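Local structure of prolyl 4-hydroxylase alpha subunit Fe(2+) 2OG dioxygenase domain-containing protein (Burkholderia ambifaria, 3W20) at residues 105-108 with 109-112. The protein is probably a metal- and 2-oxoglutarate-dependent dioxygenase of the double-stranded beta-helix fold that oxidises N-substituted L-amino acids, with zinc in the metal site here. Residues are numbered along the deposited sequence; the frame is centred on the assembly and turned at random.
Sequences DGLR and TTRF
A local turn contact joins helix 87-107 to helix 111-120 beside the beta-sheet core, with Thr109 bonded back to Gly106 O and Thr110 to Leu107 O. Each of these two oxygens accepts two bonds, from the backbone N and the hydroxyl of one threonine. Thr109 OG1 donates to Gly106 O at 2.7 Å, in the carbonyl plane and on a lone pair, while Thr109 N reaches the same oxygen from 53° above that plane. Thr110 repeats the scheme: OG1 lies 3.0 Å from Leu107 O in the carbonyl plane, and its N completes a type I beta turn from Leu107 to Thr110 with an N-H...O angle of 160°. Thr110 is the N-cap residue of helix 111-120, and its OG1, set between its own N and carbonyl carbon (chi1 69°), also accepts from Val113 N. The Thr109 methyl CG2 rests 3.6 Å from Asp105 O. Arg108, its chain bent at chi3, folds back along the first helix to a salt bridge between NH1 and Asp105 OD1 at 2.7 Å, a weak hydrogen bond by angle; its NH2 pairs with Glu134. Buried Leu107 packs against Phe57 and Leu136, and Phe112 against Met258 and Leu260 of strand 255-265.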
loop_
_atom_site.group_PDB
_atom_site.type_symbol
_atom_site.label_atom_id
_atom_site.label_comp_id
_atom_site.label_asym_id
_atom_site.label_seq_id
_atom_site.Cartn_x
_atom_site.Cartn_y
_atom_site.Cartn_z
ATOM N N ASP A 105 6.140 -11.750 6.162
ATOM C CA ASP A 105 6.811 -13.022 5.895
ATOM C C ASP A 105 7.454 -13.571 7.154
ATOM O O ASP A 105 7.297 -14.771 7.490
ATOM C CB ASP A 105 7.795 -12.882 4.731
ATOM C CG ASP A 105 7.088 -12.904 3.349
ATOM O OD1 ASP A 105 5.906 -13.298 3.254
ATOM O OD2 ASP A 105 7.725 -12.514 2.346
ATOM N N GLY A 106 8.133 -12.686 7.873
ATOM C CA GLY A 106 8.556 -12.966 9.244
ATOM C C GLY A 106 7.426 -13.117 10.267
ATOM O O GLY A 106 7.395 -14.113 11.067
ATOM N N LEU A 107 6.451 -12.171 10.269
ATOM C CA LEU A 107 5.402 -12.305 11.338
ATOM C C LEU A 107 4.594 -13.584 11.256
ATOM O O LEU A 107 4.205 -14.149 12.262
ATOM C CB LEU A 107 4.415 -11.091 11.280
ATOM C CG LEU A 107 5.056 -9.768 11.644
ATOM C CD1 LEU A 107 4.096 -8.599 11.331
ATOM C CD2 LEU A 107 5.510 -9.715 13.125
ATOM N N ARG A 108 4.352 -14.090 10.057
ATOM C CA ARG A 108 3.548 -15.259 9.948
ATOM C C ARG A 108 4.228 -16.471 10.556
ATOM O O ARG A 108 3.543 -17.402 10.856
ATOM C CB ARG A 108 3.181 -15.566 8.499
ATOM C CG ARG A 108 4.312 -16.240 7.725
ATOM C CD ARG A 108 3.779 -16.828 6.420
ATOM N NE ARG A 108 2.740 -15.942 5.908
ATOM C CZ ARG A 108 2.960 -14.784 5.268
ATOM N NH1 ARG A 108 4.196 -14.388 5.001
ATOM N NH2 ARG A 108 1.940 -14.011 4.908
ATOM N N THR A 109 5.539 -16.406 10.808
ATOM C CA THR A 109 6.261 -17.556 11.408
ATOM C C THR A 109 6.343 -17.455 12.931
ATOM O O THR A 109 6.859 -18.344 13.589
ATOM C CB THR A 109 7.707 -17.718 10.851
ATOM O OG1 THR A 109 8.533 -16.607 11.248
ATOM C CG2 THR A 109 7.661 -17.814 9.284
ATOM N N THR A 110 5.923 -16.316 13.485
ATOM C CA THR A 110 6.054 -16.137 14.912
ATOM C C THR A 110 5.165 -17.073 15.698
ATOM O O THR A 110 4.080 -17.436 15.247
ATOM C CB THR A 110 5.814 -14.674 15.373
ATOM O OG1 THR A 110 4.449 -14.349 15.201
ATOM C CG2 THR A 110 6.634 -13.704 14.606
ATOM N N ARG A 111 5.610 -17.473 16.894
ATOM C CA ARG A 111 4.767 -18.271 17.749
ATOM C C ARG A 111 3.457 -17.599 18.106
ATOM O O ARG A 111 2.368 -18.230 18.139
ATOM C CB ARG A 111 5.496 -18.595 19.013
ATOM C CG ARG A 111 4.904 -19.868 19.500
ATOM C CD ARG A 111 5.876 -20.541 20.398
ATOM N NE ARG A 111 5.129 -21.489 21.229
ATOM C CZ ARG A 111 5.666 -22.143 22.240
ATOM N NH1 ARG A 111 6.937 -21.907 22.554
ATOM N NH2 ARG A 111 4.939 -22.970 22.949
ATOM N N PHE A 112 3.553 -16.290 18.294
ATOM C CA PHE A 112 2.371 -15.486 18.591
ATOM C C PHE A 112 1.322 -15.560 17.474
ATOM O O PHE A 112 0.160 -15.784 17.764
ATOM C CB PHE A 112 2.759 -14.018 18.915
ATOM C CG PHE A 112 1.556 -13.161 19.242
ATOM C CD1 PHE A 112 0.827 -13.393 20.381
ATOM C CD2 PHE A 112 1.130 -12.170 18.376
ATOM C CE1 PHE A 112 -0.317 -12.610 20.667
ATOM C CE2 PHE A 112 -0.013 -11.395 18.650
ATOM C CZ PHE A 112 -0.733 -11.620 19.777
#